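Local coordinates for protein RNA polymerase sigma-H factor (Fusobacterium nucleatum subsp. nucleatum, PDB 3MZY) that probably acts as a sigma-70 family initiation factor, binding DNA and directing RNA polymerase to specific promoter sites before being released, at residues Glu5-Glu10 against Ser43-Ala48; Leu13-Ala18 against Tyr120-Tyr125. All blocks are in the same frame, centred on the assembly; numbering follows the deposited sequence.

Overall arrangement
Both contacts use helix 8-21 as one partner, and their centres lie about 12 Å apart. Contact 1 is at the surface: the start of that helix meets the C-terminal part of helix 29-50, and a glutamate chain takes part alongside leucine, alanine and isoleucine. Contact 2 lies near the centre of the chain, where all three touching residues, L15, L121 and I122, are buried and purely aliphatic. It ties the same helix to the end of helix 112-121, a partner much farther along the sequence. The two meet where V8 of the first packs on I122 and R123 of the second. Van der Waals packing makes both; in contact 1 it includes the aliphatic part of a glutamate.

Contact 1: residues Glu5-Glu10 against Ser43-Ala48; sequences EDLVQE and SAIRKA
With its CG turned anti to the carbonyl carbon (chi1 -80°) and the chain bent at chi2 (79°), E10 lays its aliphatic part against A44 while its carboxylate folds back toward the start of its own helix. The touching atom is the methylene: E10 CG lies 3.4 Å from A44 CB. The carboxylate follows close behind, E10 CD being 3.7 Å from A44 CB, so the methyl group of A44 packs against the bend of the glutamate. The backbones come near here, with 7.2 Å between E10 CA and A44 CA, as the small A44 side chain allows. Beside this pair L7 supplies the second half of the contact. Its CB does not point at the facing helix, but the branch swings over, and L7 CD2 settles 3.9 Å from I45 CG1. The two side chains cross at about a right angle, methyl against methylene. The same L7 CD2 is also 4.4 Å from A44 CB, which links the two halves of the patch. I45 is exposed, so this side of the packing is a surface edge. Elsewhere on the 5-10 segment, Q9 OE1 accepts a hydrogen bond from K103 NZ, and V8 packs on I122 and R123. What results is a small surface packing patch within sigma-70 region 2, joining the beginning of helix 8-21 and the residue before it to the C-terminal part of helix 29-50.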
loop_
_atom_site.group_PDB
_atom_site.type_symbol
_atom_site.label_atom_id
_atom_site.label_comp_id
_atom_site.label_asym_id
_atom_site.label_seq_id
_atom_site.Cartn_x
_atom_site.Cartn_y
_atom_site.Cartn_z
ATOM N N GLU A 5 -14.255 0.404 -1.836
ATOM C CA GLU A 5 -14.033 0.617 -3.297
ATOM C C GLU A 5 -13.386 1.977 -3.594
ATOM O O GLU A 5 -12.305 2.042 -4.190
ATOM C CB GLU A 5 -15.356 0.466 -4.071
ATOM N N ASP A 6 -14.050 3.047 -3.151
ATOM C CA ASP A 6 -13.723 4.429 -3.532
ATOM C C ASP A 6 -12.323 4.839 -3.088
ATOM O O ASP A 6 -11.442 5.103 -3.927
ATOM C CB ASP A 6 -14.754 5.405 -2.946
ATOM C CG ASP A 6 -15.840 4.701 -2.147
ATOM O OD1 ASP A 6 -15.477 4.020 -1.156
ATOM O OD2 ASP A 6 -17.039 4.830 -2.501
ATOM N N LEU A 7 -12.135 4.872 -1.767
ATOM C CA LEU A 7 -10.869 5.248 -1.140
ATOM C C LEU A 7 -9.768 4.221 -1.367
ATOM O O LEU A 7 -8.608 4.473 -1.037
ATOM C CB LEU A 7 -11.070 5.453 0.365
ATOM C CG LEU A 7 -11.827 6.700 0.833
ATOM C CD1 LEU A 7 -12.381 6.499 2.231
ATOM C CD2 LEU A 7 -10.934 7.930 0.781
ATOM N N VAL A 8 -10.134 3.067 -1.919
ATOM C CA VAL A 8 -9.185 1.977 -2.170
ATOM C C VAL A 8 -8.046 2.418 -3.093
ATOM O O VAL A 8 -6.887 2.111 -2.836
ATOM C CB VAL A 8 -9.898 0.705 -2.702
ATOM C CG1 VAL A 8 -8.905 -0.306 -3.250
ATOM C CG2 VAL A 8 -10.720 0.071 -1.598
ATOM N N GLN A 9 -8.374 3.149 -4.153
ATOM C CA GLN A 9 -7.344 3.705 -5.023
ATOM C C GLN A 9 -6.345 4.548 -4.229
ATOM O O GLN A 9 -5.133 4.404 -4.375
ATOM C CB GLN A 9 -7.968 4.509 -6.154
ATOM C CG GLN A 9 -7.808 3.872 -7.534
ATOM C CD GLN A 9 -8.714 2.670 -7.772
ATOM O OE1 GLN A 9 -8.666 1.674 -7.044
ATOM N NE2 GLN A 9 -9.533 2.757 -8.814
ATOM N N GLU A 10 -6.869 5.392 -3.353
ATOM C CA GLU A 10 -6.047 6.296 -2.561
ATOM C C GLU A 10 -5.110 5.546 -1.616
ATOM O O GLU A 10 -3.928 5.868 -1.534
ATOM C CB GLU A 10 -6.943 7.301 -1.821
ATOM C CG GLU A 10 -7.406 8.471 -2.723
ATOM C CD GLU A 10 -8.582 8.135 -3.662
ATOM O OE1 GLU A 10 -9.257 7.088 -3.480
ATOM O OE2 GLU A 10 -8.837 8.939 -4.584
ATOM N N SER A 43 -6.484 13.270 2.368
ATOM C CA SER A 43 -6.360 14.107 1.167
ATOM C C SER A 43 -7.577 14.014 0.238
ATOM O O SER A 43 -8.072 15.029 -0.249
ATOM C CB SER A 43 -5.119 13.713 0.362
ATOM O OG SER A 43 -4.064 14.644 0.511
ATOM N N ALA A 44 -8.044 12.796 -0.018
ATOM C CA ALA A 44 -9.112 12.586 -0.992
ATOM C C ALA A 44 -10.466 12.924 -0.398
ATOM O O ALA A 44 -11.407 13.266 -1.129
ATOM C CB ALA A 44 -9.098 11.164 -1.515
ATOM N N ILE A 45 -10.571 12.838 0.926
ATOM C CA ILE A 45 -11.783 13.294 1.591
ATOM C C ILE A 45 -11.786 14.832 1.700
ATOM O O ILE A 45 -12.808 15.452 1.441
ATOM C CB ILE A 45 -12.022 12.599 2.959
ATOM C CG1 ILE A 45 -11.992 11.071 2.789
ATOM C CG2 ILE A 45 -13.369 13.038 3.561
ATOM C CD1 ILE A 45 -11.817 10.283 4.084
ATOM N N ARG A 46 -10.645 15.427 2.064
ATOM C CA ARG A 46 -10.512 16.890 2.138
ATOM C C ARG A 46 -10.817 17.500 0.777
ATOM O O ARG A 46 -11.623 18.417 0.693
ATOM C CB ARG A 46 -9.129 17.338 2.667
ATOM C CG ARG A 46 -8.729 18.764 2.275
ATOM C CD ARG A 46 -7.392 19.230 2.862
ATOM N NE ARG A 46 -7.595 20.129 4.002
ATOM C CZ ARG A 46 -6.767 21.108 4.373
ATOM N NH1 ARG A 46 -5.646 21.341 3.700
ATOM N NH2 ARG A 46 -7.061 21.861 5.427
ATOM N N LYS A 47 -10.202 16.965 -0.283
ATOM C CA LYS A 47 -10.465 17.436 -1.654
ATOM C C LYS A 47 -11.954 17.346 -1.993
ATOM O O LYS A 47 -12.548 18.332 -2.416
ATOM C CB LYS A 47 -9.616 16.687 -2.692
ATOM N N ALA A 48 -12.557 16.181 -1.776
ATOM C CA ALA A 48 -13.987 16.000 -2.024
ATOM C C ALA A 48 -14.855 16.863 -1.101
ATOM O O ALA A 48 -16.056 17.013 -1.337
ATOM C CB ALA A 48 -14.370 14.531 -1.909
#

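Contact 2: residues Leu13-Ala18 against Tyr120-Tyr125; sequences LGLLKA and YLIRGY
L15 and L121 meet through single methyl groups, and the packing across this contact is entirely apolar: L15 CD1 is 4.0 Å from L121 CD2. Both leucines carry CG anti to the backbone N (chi1 171° for L15, -169° for L121), which sends each branch out toward the facing segment, and the two side chains cross at about a right angle. The other methyl of L15 serves a second neighbour, for L15 CD2 lies 4.2 Å from I122 CG2. L15 thus reaches two successive residues with its two branches. I122 offers only its CG2 here; the longer arm leads away, its CD1 packing on V8, and the I122 side chain also touches I12 of helix 8-21.

Hydrogen bonds work within the 120-125 segment, where they shape the turn that follows helix 112-121 and holds L121 and I122 in place. Y125 N bonds to Y120 O at 3.2 Å and G124 N to L121 O at 3.0 Å, the pattern of a Schellman motif. G124 is its C-prime residue, and its positive phi (82°) suits glycine. The same turn brings Y125 CD2 to the edge of the Y120 ring, in its plane. R123 NH1 bonds back to T119 O, and G124 O receives R38 NH2 from helix 29-50.

A salt bridge from K17 NZ to E40 OE1 ties helix 8-21 to helix 29-50. Around the leucines the core closes in: I37 of helix 29-50 touches both L15 and L121, and F102 of helix 91-109 packs on L15. Farther from helix 8-21, Y120 and Y125 pack on helix 127-134.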
loop_
_atom_site.group_PDB
_atom_site.type_symbol
_atom_site.label_atom_id
_atom_site.label_comp_id
_atom_site.label_asym_id
_atom_site.label_seq_id
_atom_site.Cartn_x
_atom_site.Cartn_y
_atom_site.Cartn_z
ATOM N N LEU A 13 -2.293 4.122 -3.566
ATOM C CA LEU A 13 -1.359 5.193 -3.900
ATOM C C LEU A 13 -0.477 5.462 -2.673
ATOM O O LEU A 13 0.761 5.464 -2.780
ATOM C CB LEU A 13 -2.113 6.477 -4.286
ATOM C CG LEU A 13 -1.539 7.496 -5.278
ATOM C CD1 LEU A 13 -1.899 8.909 -4.806
ATOM C CD2 LEU A 13 -0.016 7.380 -5.519
ATOM N N GLY A 14 -1.136 5.676 -1.523
ATOM C CA GLY A 14 -0.476 5.875 -0.227
ATOM C C GLY A 14 0.601 4.833 0.016
ATOM O O GLY A 14 1.715 5.181 0.404
ATOM N N LEU A 15 0.280 3.568 -0.251
ATOM C CA LEU A 15 1.200 2.473 -0.030
ATOM C C LEU A 15 2.399 2.526 -0.978
ATOM O O LEU A 15 3.540 2.337 -0.547
ATOM C CB LEU A 15 0.483 1.116 -0.151
ATOM C CG LEU A 15 1.343 -0.164 -0.148
ATOM C CD1 LEU A 15 1.978 -0.420 1.212
ATOM C CD2 LEU A 15 0.549 -1.388 -0.569
ATOM N N LEU A 16 2.125 2.746 -2.268
ATOM C CA LEU A 16 3.144 2.896 -3.292
ATOM C C LEU A 16 4.104 4.036 -2.966
ATOM O O LEU A 16 5.301 3.960 -3.261
ATOM C CB LEU A 16 2.474 3.151 -4.641
ATOM C CG LEU A 16 2.429 2.068 -5.725
ATOM C CD1 LEU A 16 2.485 0.656 -5.159
ATOM C CD2 LEU A 16 1.183 2.268 -6.576
ATOM N N LYS A 17 3.553 5.092 -2.373
ATOM C CA LYS A 17 4.334 6.223 -1.878
ATOM C C LYS A 17 5.182 5.781 -0.700
ATOM O O LYS A 17 6.377 6.063 -0.653
ATOM C CB LYS A 17 3.414 7.371 -1.449
ATOM C CG LYS A 17 3.036 8.323 -2.576
ATOM C CD LYS A 17 2.410 9.602 -2.034
ATOM C CE LYS A 17 1.713 10.372 -3.130
ATOM N NZ LYS A 17 1.263 11.700 -2.631
ATOM N N ALA A 18 4.551 5.081 0.245
ATOM C CA ALA A 18 5.248 4.515 1.390
ATOM C C ALA A 18 6.501 3.764 0.942
ATOM O O ALA A 18 7.592 4.007 1.452
ATOM C CB ALA A 18 4.324 3.592 2.169
ATOM N N TYR A 120 -6.567 -4.832 4.369
ATOM C CA TYR A 120 -6.797 -3.934 5.508
ATOM C C TYR A 120 -5.803 -2.812 5.586
ATOM O O TYR A 120 -6.140 -1.732 6.070
ATOM C CB TYR A 120 -6.904 -4.692 6.827
ATOM C CG TYR A 120 -8.098 -5.590 6.784
ATOM C CD1 TYR A 120 -7.959 -6.959 6.519
ATOM C CD2 TYR A 120 -9.394 -5.058 6.942
ATOM C CE1 TYR A 120 -9.077 -7.788 6.457
ATOM C CE2 TYR A 120 -10.527 -5.875 6.878
ATOM C CZ TYR A 120 -10.362 -7.230 6.633
ATOM O OH TYR A 120 -11.472 -8.027 6.562
ATOM N N LEU A 121 -4.602 -3.077 5.075
ATOM C CA LEU A 121 -3.539 -2.111 5.032
ATOM C C LEU A 121 -3.943 -0.906 4.201
ATOM O O LEU A 121 -3.818 0.240 4.663
ATOM C CB LEU A 121 -2.291 -2.750 4.444
ATOM C CG LEU A 121 -0.977 -1.972 4.537
ATOM C CD1 LEU A 121 -0.578 -1.692 5.996
ATOM C CD2 LEU A 121 0.113 -2.746 3.804
ATOM N N ILE A 122 -4.457 -1.162 2.994
ATOM C CA ILE A 122 -4.859 -0.076 2.101
ATOM C C ILE A 122 -6.129 0.635 2.539
ATOM O O ILE A 122 -6.459 1.690 2.000
ATOM C CB ILE A 122 -4.962 -0.517 0.602
ATOM C CG1 ILE A 122 -6.195 -1.415 0.380
ATOM C CG2 ILE A 122 -3.622 -1.096 0.136
ATOM C CD1 ILE A 122 -6.269 -2.174 -0.965
ATOM N N ARG A 123 -6.829 0.082 3.522
ATOM C CA ARG A 123 -7.975 0.789 4.118
ATOM C C ARG A 123 -7.589 1.511 5.429
ATOM O O ARG A 123 -8.461 1.924 6.201
ATOM C CB ARG A 123 -9.155 -0.171 4.328
ATOM C CG ARG A 123 -9.829 -0.610 3.048
ATOM C CD ARG A 123 -10.721 -1.842 3.266
ATOM N NE ARG A 123 -11.497 -2.173 2.067
ATOM C CZ ARG A 123 -11.007 -2.748 0.959
ATOM N NH1 ARG A 123 -9.712 -3.067 0.858
ATOM N NH2 ARG A 123 -11.815 -3.003 -0.065
ATOM N N GLY A 124 -6.283 1.624 5.690
ATOM C CA GLY A 124 -5.783 2.503 6.754
ATOM C C GLY A 124 -5.828 1.927 8.158
ATOM O O GLY A 124 -5.877 2.676 9.158
ATOM N N TYR A 125 -5.815 0.595 8.236
ATOM C CA TYR A 125 -5.782 -0.123 9.494
ATOM C C TYR A 125 -4.331 -0.353 9.883
ATOM O O TYR A 125 -3.496 -0.626 9.021
ATOM C CB TYR A 125 -6.514 -1.447 9.343
ATOM C CG TYR A 125 -8.003 -1.271 9.231
ATOM C CD1 TYR A 125 -8.758 -0.922 10.341
ATOM C CD2 TYR A 125 -8.649 -1.401 7.997
ATOM C CE1 TYR A 125 -10.130 -0.735 10.235
ATOM C CE2 TYR A 125 -10.014 -1.233 7.885
ATOM C CZ TYR A 125 -10.743 -0.895 9.006
ATOM O OH TYR A 125 -12.083 -0.695 8.894
#